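PDB 1FNN: CELL division control protein 6 from Pyrobaculum aerophilum, which binds ADP and magnesium as an AAA+ ATPase of the Cdc6/Cdc18 family and is probably involved in regulating DNA replication. Local coordinates for residues P287-L292 and E316-V321; E323-R328 and K382-E387; R328-V331 and S337-N340. All coordinates share one frame; numbering follows the deposited sequence.

Interaction 1 of 3, residues P287-L292 and E316-V321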
ATOM      1  N   PRO A 287      -5.711  30.662  11.532  1.00 33.50           N
ATOM      2  CA  PRO A 287      -5.951  32.097  11.578  1.00 37.40           C
ATOM      3  C   PRO A 287      -7.131  32.425  10.691  1.00 38.67           C
ATOM      4  O   PRO A 287      -7.284  31.749   9.635  1.00 34.91           O
ATOM      5  CB  PRO A 287      -4.718  32.716  10.927  1.00 36.95           C
ATOM      6  CG  PRO A 287      -3.635  31.730  11.228  1.00 40.98           C
ATOM      7  CD  PRO A 287      -4.291  30.360  11.206  1.00 38.04           C
ATOM      8  N   LEU A 288      -7.806  33.543  10.978  1.00 33.93           N
ATOM      9  CA  LEU A 288      -8.902  34.002  10.159  1.00 35.01           C
ATOM     10  C   LEU A 288      -8.653  33.985   8.657  1.00 35.47           C
ATOM     11  O   LEU A 288      -9.470  33.515   7.864  1.00 33.24           O
ATOM     12  CB  LEU A 288      -9.346  35.447  10.514  1.00 33.71           C
ATOM     13  CG  LEU A 288     -10.461  36.075   9.714  1.00 39.95           C
ATOM     14  CD1 LEU A 288     -11.755  35.266   9.787  1.00 39.84           C
ATOM     15  CD2 LEU A 288     -10.766  37.521  10.164  1.00 38.96           C
ATOM     16  N   HIS A 289      -7.649  34.682   8.152  1.00 32.24           N
ATOM     17  CA  HIS A 289      -7.390  34.798   6.735  1.00 33.45           C
ATOM     18  C   HIS A 289      -7.000  33.448   6.082  1.00 32.91           C
ATOM     19  O   HIS A 289      -7.139  33.366   4.883  1.00 30.70           O
ATOM     20  CB  HIS A 289      -6.342  35.898   6.468  1.00 30.86           C
ATOM     21  CG  HIS A 289      -7.154  37.178   6.447  1.00 36.56           C
ATOM     22  ND1 HIS A 289      -7.700  37.683   5.289  1.00 33.75           N
ATOM     23  CD2 HIS A 289      -7.501  38.025   7.455  1.00 43.62           C
ATOM     24  CE1 HIS A 289      -8.350  38.801   5.587  1.00 46.68           C
ATOM     25  NE2 HIS A 289      -8.243  39.023   6.884  1.00 44.90           N
ATOM     26  N   GLU A 290      -6.402  32.536   6.796  1.00 33.36           N
ATOM     27  CA  GLU A 290      -6.127  31.184   6.295  1.00 36.36           C
ATOM     28  C   GLU A 290      -7.437  30.418   6.127  1.00 33.17           C
ATOM     29  O   GLU A 290      -7.587  29.655   5.172  1.00 30.85           O
ATOM     30  CB  GLU A 290      -5.180  30.438   7.231  1.00 30.51           C
ATOM     31  CG  GLU A 290      -4.778  29.032   6.729  1.00 34.88           C
ATOM     32  CD  GLU A 290      -3.593  28.463   7.478  1.00 48.94           C
ATOM     33  OE1 GLU A 290      -3.313  27.250   7.352  1.00 40.94           O
ATOM     34  OE2 GLU A 290      -2.894  29.202   8.220  1.00 39.13           O
ATOM     35  N   LYS A 291      -8.412  30.573   7.034  1.00 31.38           N
ATOM     36  CA  LYS A 291      -9.764  30.099   6.862  1.00 36.32           C
ATOM     37  C   LYS A 291     -10.430  30.676   5.627  1.00 35.28           C
ATOM     38  O   LYS A 291     -11.028  29.972   4.815  1.00 31.87           O
ATOM     39  CB  LYS A 291     -10.744  30.385   8.031  1.00 32.87           C
ATOM     40  CG  LYS A 291     -10.362  29.632   9.318  1.00 33.20           C
ATOM     41  CD  LYS A 291     -11.514  29.821  10.295  1.00 34.10           C
ATOM     42  CE  LYS A 291     -11.491  28.985  11.533  1.00 34.97           C
ATOM     43  NZ  LYS A 291     -10.500  29.460  12.539  1.00 46.88           N
ATOM     44  N   LEU A 292     -10.341  31.981   5.415  1.00 30.14           N
ATOM     45  CA  LEU A 292     -10.902  32.664   4.280  1.00 27.50           C
ATOM     46  C   LEU A 292     -10.220  32.159   2.997  1.00 31.19           C
ATOM     47  O   LEU A 292     -10.908  31.970   1.994  1.00 34.85           O
ATOM     48  CB  LEU A 292     -10.682  34.210   4.401  1.00 30.90           C
ATOM     49  CG  LEU A 292     -11.525  34.857   5.553  1.00 36.80           C
ATOM     50  CD1 LEU A 292     -11.079  36.315   5.778  1.00 35.76           C
ATOM     51  CD2 LEU A 292     -13.003  34.800   5.215  1.00 33.74           C
ATOM     52  N   GLU A 316      -7.749  35.175  -6.657  1.00 41.75           N
ATOM     53  CA  GLU A 316      -8.888  35.959  -7.140  1.00 40.51           C
ATOM     54  C   GLU A 316     -10.163  35.600  -6.425  1.00 43.81           C
ATOM     55  O   GLU A 316     -11.025  36.443  -6.106  1.00 43.34           O
ATOM     56  CB  GLU A 316      -9.033  35.895  -8.668  1.00 44.63           C
ATOM     57  CG  GLU A 316      -7.947  36.717  -9.361  1.00 53.69           C
ATOM     58  CD  GLU A 316      -7.861  38.150  -8.817  1.00 59.93           C
ATOM     59  OE1 GLU A 316      -8.920  38.791  -8.605  1.00 58.98           O
ATOM     60  OE2 GLU A 316      -6.719  38.624  -8.597  1.00 60.05           O
ATOM     61  N   SER A 317     -10.363  34.323  -6.094  1.00 39.87           N
ATOM     62  CA  SER A 317     -11.523  33.890  -5.335  1.00 38.54           C
ATOM     63  C   SER A 317     -11.485  34.528  -3.930  1.00 37.15           C
ATOM     64  O   SER A 317     -12.536  34.799  -3.333  1.00 36.67           O
ATOM     65  CB  SER A 317     -11.481  32.346  -5.229  1.00 36.32           C
ATOM     66  OG  SER A 317     -12.550  31.887  -4.413  1.00 40.07           O
ATOM     67  N   TYR A 318     -10.309  34.517  -3.341  1.00 36.10           N
ATOM     68  CA  TYR A 318     -10.051  34.996  -1.991  1.00 35.30           C
ATOM     69  C   TYR A 318     -10.358  36.506  -1.861  1.00 35.69           C
ATOM     70  O   TYR A 318     -11.009  36.922  -0.905  1.00 37.71           O
ATOM     71  CB  TYR A 318      -8.596  34.690  -1.597  1.00 32.75           C
ATOM     72  CG  TYR A 318      -8.107  35.426  -0.347  1.00 38.34           C
ATOM     73  CD1 TYR A 318      -8.400  35.017   0.937  1.00 36.00           C
ATOM     74  CD2 TYR A 318      -7.324  36.578  -0.493  1.00 35.52           C
ATOM     75  CE1 TYR A 318      -7.952  35.693   2.060  1.00 32.23           C
ATOM     76  CE2 TYR A 318      -6.869  37.265   0.627  1.00 35.94           C
ATOM     77  CZ  TYR A 318      -7.178  36.830   1.875  1.00 37.13           C
ATOM     78  OH  TYR A 318      -6.705  37.545   2.983  1.00 35.60           O
ATOM     79  N   LYS A 319     -10.040  37.286  -2.884  1.00 39.64           N
ATOM     80  CA  LYS A 319     -10.468  38.708  -2.868  1.00 45.04           C
ATOM     81  C   LYS A 319     -11.972  38.870  -2.807  1.00 45.94           C
ATOM     82  O   LYS A 319     -12.547  39.654  -2.022  1.00 41.33           O
ATOM     83  CB  LYS A 319      -9.882  39.378  -4.102  1.00 44.36           C
ATOM     84  CG  LYS A 319      -8.361  39.427  -4.040  1.00 43.02           C
ATOM     85  CD  LYS A 319      -7.832  40.017  -5.353  1.00 52.29           C
ATOM     86  CE  LYS A 319      -6.326  40.185  -5.215  1.00 51.77           C
ATOM     87  NZ  LYS A 319      -5.661  40.622  -6.472  1.00 62.60           N
ATOM     88  N   ILE A 320     -12.713  38.043  -3.563  1.00 40.87           N
ATOM     89  CA  ILE A 320     -14.152  38.058  -3.533  1.00 42.10           C
ATOM     90  C   ILE A 320     -14.662  37.629  -2.175  1.00 39.64           C
ATOM     91  O   ILE A 320     -15.596  38.248  -1.645  1.00 38.85           O
ATOM     92  CB  ILE A 320     -14.758  37.142  -4.639  1.00 45.43           C
ATOM     93  CG1 ILE A 320     -14.432  37.784  -5.990  1.00 46.97           C
ATOM     94  CG2 ILE A 320     -16.257  36.928  -4.458  1.00 47.33           C
ATOM     95  CD1 ILE A 320     -14.642  36.871  -7.185  1.00 50.82           C
ATOM     96  N   VAL A 321     -14.114  36.541  -1.621  1.00 37.12           N
ATOM     97  CA  VAL A 321     -14.531  36.044  -0.332  1.00 33.14           C
ATOM     98  C   VAL A 321     -14.361  37.181   0.726  1.00 36.04           C
ATOM     99  O   VAL A 321     -15.195  37.318   1.664  1.00 32.80           O
ATOM    100  CB  VAL A 321     -13.812  34.755   0.039  1.00 41.50           C
ATOM    101  CG1 VAL A 321     -13.940  34.400   1.509  1.00 36.29           C
ATOM    102  CG2 VAL A 321     -14.376  33.550  -0.786  1.00 37.91           C
TER

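Interaction 2 of 3, residues E323-R328 and K382-E387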
ATOM      1  N   GLU A 323     -14.262  40.500   0.565  1.00 42.29           N
ATOM      2  CA  GLU A 323     -15.282  41.519   0.466  1.00 45.58           C
ATOM      3  C   GLU A 323     -16.666  41.092   0.907  1.00 46.91           C
ATOM      4  O   GLU A 323     -17.304  41.771   1.746  1.00 42.98           O
ATOM      5  CB  GLU A 323     -15.381  42.076  -0.970  1.00 50.56           C
ATOM      6  CG  GLU A 323     -16.149  43.392  -1.056  1.00 63.16           C
ATOM      7  CD  GLU A 323     -15.662  44.428  -0.036  1.00 68.68           C
ATOM      8  OE1 GLU A 323     -14.434  44.531   0.210  1.00 54.78           O
ATOM      9  OE2 GLU A 323     -16.539  45.130   0.516  1.00 70.02           O
ATOM     10  N   GLU A 324     -17.017  39.806   0.660  1.00 40.70           N
ATOM     11  CA  GLU A 324     -18.251  39.293   1.222  1.00 41.93           C
ATOM     12  C   GLU A 324     -18.271  39.398   2.731  1.00 38.84           C
ATOM     13  O   GLU A 324     -19.372  39.521   3.310  1.00 40.72           O
ATOM     14  CB  GLU A 324     -18.512  37.799   1.013  1.00 45.40           C
ATOM     15  CG  GLU A 324     -18.883  37.373  -0.359  1.00 59.10           C
ATOM     16  CD  GLU A 324     -19.176  35.865  -0.432  1.00 62.20           C
ATOM     17  OE1 GLU A 324     -19.685  35.205   0.502  1.00 57.84           O
ATOM     18  OE2 GLU A 324     -18.830  35.425  -1.549  1.00 66.29           O
ATOM     19  N   TYR A 325     -17.167  38.995   3.354  1.00 35.12           N
ATOM     20  CA  TYR A 325     -17.152  38.925   4.812  1.00 34.56           C
ATOM     21  C   TYR A 325     -16.684  40.268   5.446  1.00 35.88           C
ATOM     22  O   TYR A 325     -16.353  40.271   6.628  1.00 37.77           O
ATOM     23  CB  TYR A 325     -16.236  37.795   5.295  1.00 34.73           C
ATOM     24  CG  TYR A 325     -16.985  36.454   5.214  1.00 41.05           C
ATOM     25  CD1 TYR A 325     -16.889  35.677   4.065  1.00 41.23           C
ATOM     26  CD2 TYR A 325     -17.754  36.010   6.261  1.00 42.39           C
ATOM     27  CE1 TYR A 325     -17.553  34.466   3.965  1.00 44.77           C
ATOM     28  CE2 TYR A 325     -18.426  34.808   6.185  1.00 46.16           C
ATOM     29  CZ  TYR A 325     -18.317  34.042   5.029  1.00 46.71           C
ATOM     30  OH  TYR A 325     -18.993  32.851   4.973  1.00 52.42           O
ATOM     31  N   GLY A 326     -16.541  41.290   4.633  1.00 37.63           N
ATOM     32  CA  GLY A 326     -16.176  42.628   5.122  1.00 42.62           C
ATOM     33  C   GLY A 326     -14.722  42.791   5.507  1.00 40.36           C
ATOM     34  O   GLY A 326     -14.401  43.549   6.448  1.00 38.27           O
ATOM     35  N   GLU A 327     -13.835  42.007   4.886  1.00 38.56           N
ATOM     36  CA  GLU A 327     -12.442  41.968   5.302  1.00 36.71           C
ATOM     37  C   GLU A 327     -11.568  42.473   4.174  1.00 39.06           C
ATOM     38  O   GLU A 327     -11.931  42.261   3.009  1.00 39.65           O
ATOM     39  CB  GLU A 327     -11.987  40.534   5.625  1.00 45.21           C
ATOM     40  CG  GLU A 327     -12.446  40.006   6.969  1.00 42.52           C
ATOM     41  CD  GLU A 327     -11.624  40.607   8.115  1.00 43.88           C
ATOM     42  OE1 GLU A 327     -10.423  40.868   7.929  1.00 41.45           O
ATOM     43  OE2 GLU A 327     -12.199  40.801   9.193  1.00 46.95           O
ATOM     44  N   ARG A 328     -10.405  43.043   4.490  1.00 33.06           N
ATOM     45  CA  ARG A 328      -9.515  43.479   3.405  1.00 38.79           C
ATOM     46  C   ARG A 328      -8.628  42.249   3.139  1.00 38.42           C
ATOM     47  O   ARG A 328      -8.174  41.655   4.126  1.00 40.56           O
ATOM     48  CB  ARG A 328      -8.563  44.600   3.845  1.00 45.48           C
ATOM     49  CG  ARG A 328      -9.059  45.249   5.116  1.00 59.12           C
ATOM     50  CD  ARG A 328      -9.565  46.665   5.004  1.00 66.98           C
ATOM     51  NE  ARG A 328      -8.591  47.561   5.566  1.00 66.17           N
ATOM     52  CZ  ARG A 328      -8.620  48.717   6.191  1.00 69.65           C
ATOM     53  NH1 ARG A 328      -9.708  49.403   6.476  1.00 66.51           N
ATOM     54  NH2 ARG A 328      -7.436  49.217   6.561  1.00 57.65           N
ATOM     55  N   LYS A 382     -19.207  28.076   8.860  1.00 39.80           N
ATOM     56  CA  LYS A 382     -19.656  28.174  10.243  1.00 43.38           C
ATOM     57  C   LYS A 382     -18.559  28.849  11.095  1.00 43.68           C
ATOM     58  O   LYS A 382     -18.887  29.596  12.028  1.00 36.85           O
ATOM     59  CB  LYS A 382     -19.968  26.818  10.842  1.00 41.67           C
ATOM     60  CG  LYS A 382     -20.740  26.745  12.126  1.00 43.01           C
ATOM     61  CD  LYS A 382     -20.188  25.780  13.150  1.00 55.28           C
ATOM     62  CE  LYS A 382     -19.662  24.461  12.640  1.00 47.90           C
ATOM     63  NZ  LYS A 382     -19.097  23.593  13.707  1.00 51.99           N
ATOM     64  N   LEU A 383     -17.335  28.301  11.063  1.00 38.25           N
ATOM     65  CA  LEU A 383     -16.240  28.812  11.860  1.00 38.51           C
ATOM     66  C   LEU A 383     -15.908  30.271  11.549  1.00 34.63           C
ATOM     67  O   LEU A 383     -15.608  31.004  12.482  1.00 36.76           O
ATOM     68  CB  LEU A 383     -14.980  27.951  11.726  1.00 37.20           C
ATOM     69  CG  LEU A 383     -15.203  26.471  12.116  1.00 43.19           C
ATOM     70  CD1 LEU A 383     -13.966  25.647  11.712  1.00 40.70           C
ATOM     71  CD2 LEU A 383     -15.476  26.295  13.596  1.00 41.67           C
ATOM     72  N   ILE A 384     -15.896  30.669  10.297  1.00 36.55           N
ATOM     73  CA  ILE A 384     -15.634  32.059   9.939  1.00 38.74           C
ATOM     74  C   ILE A 384     -16.719  32.990  10.517  1.00 41.09           C
ATOM     75  O   ILE A 384     -16.453  34.048  11.121  1.00 36.68           O
ATOM     76  CB  ILE A 384     -15.564  32.202   8.437  1.00 35.45           C
ATOM     77  CG1 ILE A 384     -14.316  31.409   7.933  1.00 32.07           C
ATOM     78  CG2 ILE A 384     -15.519  33.683   8.042  1.00 37.01           C
ATOM     79  CD1 ILE A 384     -14.297  31.382   6.425  1.00 28.73           C
ATOM     80  N   LYS A 385     -17.965  32.575  10.367  1.00 36.12           N
ATOM     81  CA  LYS A 385     -19.113  33.312  10.850  1.00 38.37           C
ATOM     82  C   LYS A 385     -19.024  33.489  12.351  1.00 36.61           C
ATOM     83  O   LYS A 385     -19.366  34.619  12.781  1.00 37.84           O
ATOM     84  CB  LYS A 385     -20.476  32.705  10.460  1.00 36.80           C
ATOM     85  CG  LYS A 385     -20.658  32.982   8.951  1.00 44.32           C
ATOM     86  CD  LYS A 385     -22.004  32.455   8.460  1.00 54.12           C
ATOM     87  CE  LYS A 385     -22.116  32.803   6.967  1.00 63.20           C
ATOM     88  NZ  LYS A 385     -23.189  31.999   6.304  1.00 71.56           N
ATOM     89  N   GLU A 386     -18.644  32.432  13.074  1.00 35.53           N
ATOM     90  CA  GLU A 386     -18.533  32.589  14.506  1.00 37.04           C
ATOM     91  C   GLU A 386     -17.429  33.581  14.870  1.00 40.94           C
ATOM     92  O   GLU A 386     -17.502  34.278  15.898  1.00 36.02           O
ATOM     93  CB  GLU A 386     -18.435  31.270  15.239  1.00 45.17           C
ATOM     94  CG  GLU A 386     -17.168  30.567  15.563  1.00 69.73           C
ATOM     95  CD  GLU A 386     -17.318  29.166  16.140  1.00 73.50           C
ATOM     96  OE1 GLU A 386     -18.162  28.370  15.671  1.00 79.56           O
ATOM     97  OE2 GLU A 386     -16.572  28.843  17.091  1.00 76.19           O
ATOM     98  N   GLU A 387     -16.256  33.485  14.226  1.00 37.00           N
ATOM     99  CA  GLU A 387     -15.143  34.390  14.579  1.00 38.18           C
ATOM    100  C   GLU A 387     -15.549  35.816  14.236  1.00 36.64           C
ATOM    101  O   GLU A 387     -15.161  36.771  14.938  1.00 36.49           O
ATOM    102  CB  GLU A 387     -13.886  33.915  13.877  1.00 41.44           C
ATOM    103  CG  GLU A 387     -12.645  34.741  13.690  1.00 52.98           C
ATOM    104  CD  GLU A 387     -11.420  33.839  13.463  1.00 45.41           C
ATOM    105  OE1 GLU A 387     -11.562  32.775  12.813  1.00 45.45           O
ATOM    106  OE2 GLU A 387     -10.324  34.172  13.937  1.00 52.28           O
TER

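Interaction 3 of 3, residues R328-V331 and S337-N340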
ATOM      1  N   ARG A 328     -10.405  43.043   4.490  1.00 33.06           N
ATOM      2  CA  ARG A 328      -9.515  43.479   3.405  1.00 38.79           C
ATOM      3  C   ARG A 328      -8.628  42.249   3.139  1.00 38.42           C
ATOM      4  O   ARG A 328      -8.174  41.655   4.126  1.00 40.56           O
ATOM      5  CB  ARG A 328      -8.563  44.600   3.845  1.00 45.48           C
ATOM      6  CG  ARG A 328      -9.059  45.249   5.116  1.00 59.12           C
ATOM      7  CD  ARG A 328      -9.565  46.665   5.004  1.00 66.98           C
ATOM      8  NE  ARG A 328      -8.591  47.561   5.566  1.00 66.17           N
ATOM      9  CZ  ARG A 328      -8.620  48.717   6.191  1.00 69.65           C
ATOM     10  NH1 ARG A 328      -9.708  49.403   6.476  1.00 66.51           N
ATOM     11  NH2 ARG A 328      -7.436  49.217   6.561  1.00 57.65           N
ATOM     12  N   PRO A 329      -8.308  42.025   1.893  1.00 42.31           N
ATOM     13  CA  PRO A 329      -7.512  40.849   1.538  1.00 42.37           C
ATOM     14  C   PRO A 329      -6.051  41.036   1.906  1.00 43.91           C
ATOM     15  O   PRO A 329      -5.544  42.146   1.721  1.00 41.17           O
ATOM     16  CB  PRO A 329      -7.694  40.737   0.031  1.00 41.78           C
ATOM     17  CG  PRO A 329      -7.965  42.157  -0.401  1.00 45.13           C
ATOM     18  CD  PRO A 329      -8.749  42.795   0.709  1.00 40.35           C
ATOM     19  N   ARG A 330      -5.400  39.994   2.399  1.00 37.14           N
ATOM     20  CA  ARG A 330      -4.000  39.989   2.663  1.00 38.59           C
ATOM     21  C   ARG A 330      -3.270  39.909   1.318  1.00 40.31           C
ATOM     22  O   ARG A 330      -3.842  39.554   0.294  1.00 41.06           O
ATOM     23  CB  ARG A 330      -3.532  38.858   3.585  1.00 36.18           C
ATOM     24  CG  ARG A 330      -4.222  38.902   4.953  1.00 35.04           C
ATOM     25  CD  ARG A 330      -3.755  40.193   5.694  1.00 40.31           C
ATOM     26  NE  ARG A 330      -4.535  40.331   6.937  1.00 41.82           N
ATOM     27  CZ  ARG A 330      -4.229  39.673   8.044  1.00 40.90           C
ATOM     28  NH1 ARG A 330      -4.977  39.840   9.134  1.00 34.48           N
ATOM     29  NH2 ARG A 330      -3.196  38.842   8.118  1.00 40.51           N
ATOM     30  N   VAL A 331      -1.976  40.107   1.437  1.00 40.71           N
ATOM     31  CA  VAL A 331      -1.151  40.219   0.215  1.00 45.65           C
ATOM     32  C   VAL A 331      -0.701  38.858  -0.267  1.00 45.05           C
ATOM     33  O   VAL A 331      -0.418  37.965   0.538  1.00 43.11           O
ATOM     34  CB  VAL A 331      -0.014  41.176   0.659  1.00 48.60           C
ATOM     35  CG1 VAL A 331       1.208  40.452   1.138  1.00 49.25           C
ATOM     36  CG2 VAL A 331       0.175  42.272  -0.351  1.00 55.08           C
ATOM     37  N   SER A 337       2.223  31.754   2.360  1.00 40.45           N
ATOM     38  CA  SER A 337       2.480  31.063   3.608  1.00 39.43           C
ATOM     39  C   SER A 337       1.218  30.349   4.081  1.00 35.38           C
ATOM     40  O   SER A 337       1.411  29.356   4.764  1.00 39.47           O
ATOM     41  CB  SER A 337       2.910  31.995   4.775  1.00 44.62           C
ATOM     42  OG  SER A 337       3.750  32.973   4.133  1.00 58.21           O
ATOM     43  N   TYR A 338       0.035  30.927   3.897  1.00 34.08           N
ATOM     44  CA  TYR A 338      -1.148  30.170   4.320  1.00 33.87           C
ATOM     45  C   TYR A 338      -1.213  28.866   3.504  1.00 35.58           C
ATOM     46  O   TYR A 338      -1.595  27.861   4.078  1.00 33.91           O
ATOM     47  CB  TYR A 338      -2.431  30.948   4.067  1.00 33.93           C
ATOM     48  CG  TYR A 338      -2.588  32.217   4.924  1.00 32.32           C
ATOM     49  CD1 TYR A 338      -3.246  33.288   4.364  1.00 34.80           C
ATOM     50  CD2 TYR A 338      -2.094  32.308   6.207  1.00 35.69           C
ATOM     51  CE1 TYR A 338      -3.426  34.472   5.085  1.00 39.99           C
ATOM     52  CE2 TYR A 338      -2.267  33.490   6.944  1.00 40.70           C
ATOM     53  CZ  TYR A 338      -2.926  34.545   6.373  1.00 39.67           C
ATOM     54  OH  TYR A 338      -3.110  35.729   7.078  1.00 39.92           O
ATOM     55  N   LEU A 339      -0.956  28.962   2.191  1.00 37.19           N
ATOM     56  CA  LEU A 339      -1.012  27.715   1.397  1.00 38.80           C
ATOM     57  C   LEU A 339      -0.004  26.681   1.873  1.00 40.73           C
ATOM     58  O   LEU A 339      -0.315  25.481   1.992  1.00 38.78           O
ATOM     59  CB  LEU A 339      -0.752  28.002  -0.087  1.00 38.21           C
ATOM     60  CG  LEU A 339      -0.859  26.728  -0.971  1.00 37.93           C
ATOM     61  CD1 LEU A 339      -2.264  26.134  -0.850  1.00 35.23           C
ATOM     62  CD2 LEU A 339      -0.518  27.157  -2.373  1.00 39.59           C
ATOM     63  N   ASN A 340       1.220  27.138   2.178  1.00 40.56           N
ATOM     64  CA  ASN A 340       2.214  26.257   2.777  1.00 39.22           C
ATOM     65  C   ASN A 340       1.740  25.561   4.036  1.00 41.42           C
ATOM     66  O   ASN A 340       2.050  24.391   4.237  1.00 39.72           O
ATOM     67  CB  ASN A 340       3.431  27.093   3.200  1.00 49.29           C
ATOM     68  CG  ASN A 340       4.565  26.685   2.281  1.00 60.35           C
ATOM     69  OD1 ASN A 340       5.101  25.611   2.567  1.00 60.99           O
ATOM     70  ND2 ASN A 340       4.791  27.558   1.314  1.00 64.11           N
TER

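Interaction 1 of 3, residues P287-L292 and E316-V321
Y318 reaches from segment 316-321 to H289 and L292 of segment 287-292. From CB, the chain sets CG anti to the backbone N (chi1 166°), and this turns the ring across the gap between the helices. CD1 comes first, lying 4.0 Å from the L292 backbone C, which sits at the ring edge and in its plane. CE1 goes further in. It packs 3.9 Å from L292 CB, which approaches obliquely, and 3.7 Å from H289 O. Beyond it, CZ lies in the plane of the H289 ring, at that ring's edge. The tip is the polar end. Y318 OH forms a short hydrogen bond of 2.5 Å with H289 ND1. The bond is bent (137°), and either group could be the donor. The two rings meet rim to rim, with planes 67° apart.

This joins helix 288-304 to helix 311-324. With strand 309-310 between them, they fit the H1 and H2 helices of a winged-helix domain. The axes of the short segments come within 10.7 Å, and Y318 spans part of that gap with its ring. Where Y318 does not reach, smaller apolar groups fill in. L292 CD2 meets V321 CG1 at 3.8 Å, and both residues are buried. The other methyl of L292, CD1, lies over one face of the H289 ring, 3.6 Å above its plane and shifted toward the rim. The imidazole is thus packed on a face and bonded at ND1. Its second nitrogen, NE2, is hydrogen-bonded to E327 OE1, which fixes the rotation of the ring.

Interaction 2 of 3, residues E323-R328 and K382-E387
The Y325 ring is touched on one face by I384 and at one edge by K385. I384 CG2 sits 3.6 Å above the ring plane, shifted toward the rim. At the edge, in the ring plane, is K385 CG. Y325 is the first residue past helix 311-324. The turn that carries it is a Schellman motif: G326 N bonds to E323 O, E327 N bonds to C322 O, and G326 is the C-prime residue with positive phi. The motif ends a helix of the C-terminal winged-helix domain, and the tyrosine from that end packs on the C-terminal helix 373-387.

The facial contact is a CH-pi interaction. The I384 methyl lies 3.9 Å from the ring centroid and 26° off the ring normal. Its offset brings it nearest to one side of the ring, with Y325 CE2 at 3.6 Å and Y325 CD2 at 3.7 Å from CG2. The side chains cross at about a right angle. On I384 it is the CG2 branch that does the touching. It stands anti to the backbone N, while CG1 takes the position beside that N. I384 is buried and also packs on K291 and L295 of helix 288-304, so this one residue joins the end of helix 311-324 to helix 288-304. L388, just beyond helix 373-387, adds a further apolar touch to Y325.

K385 makes the exposed border of the contact. Its chain is extended beyond CG and runs across the outer end of the tyrosine. Only its aliphatic part is used: CG lies 4.0 Å from Y325 CE2, and CE lies 3.7 Å from Y325 OH.

Interaction 3 of 3, residues R328-V331 and S337-N340
R330 and Y338 meet through the guanidinium end of one and the hydroxyl of the other. R330 NH2 lies 3.3 Å from Y338 OH, but the angle is poor and the pair does not count as a hydrogen bond. The hydroxyl approaches the guanidinium obliquely, and the guanidinium and ring planes are 48° apart. R330 CG is the next nearest atom, 4.0 Å from the same oxygen. A bend at chi2 (-66°) brings both CG and NH2 of the arginine near the hydroxyl, though the chain does not wrap round it. The two side chains cross at about a right angle. The contact is small and lies at the surface.

The next shell holds the arginine, and packing flanks the tyrosine. R330 NH2 is hydrogen-bonded to Q334 OE1, one turn before Y338 on the same helix, so the guanidinium is held by the helix it leans on. The backbone N of R330 is hydrogen-bonded to Y318 OH, which ties the loop to helix 311-324. H289 of helix 288-304 packs against both R330 and Y338.

Further out, V331 takes the N-cap position of helix 332-344. The loop therefore links the two helices of a helix-turn-helix, as expected for a winged-helix domain; helix 332-344 would be the recognition helix by analogy with other winged-helix domains. Helix 288-304 lies beside it, helix 311-324 comes before the loop, and strand 349-352 of the small antiparallel sheet follows in the chain.

How the interactions relate
All three contacts gather in the C-terminal winged-helix region. Interaction 1 comes first along the chain; interactions 2 and 3 both start from the stretch after helix 311-324 and share R328. The centres of interactions 1 and 3 are about 7 Å apart, those of 1 and 2 about 9 Å, and those of 2 and 3 about 15 Å. Interaction 1 is the buried one of the three. It touches both others, while interactions 2 and 3 meet only in sequence. Together they tie helices 288-304, 311-324 and 332-344 to one another. The C-terminal helix 373-387 thus packs on the winged-helix domain, well away from the nucleotide site.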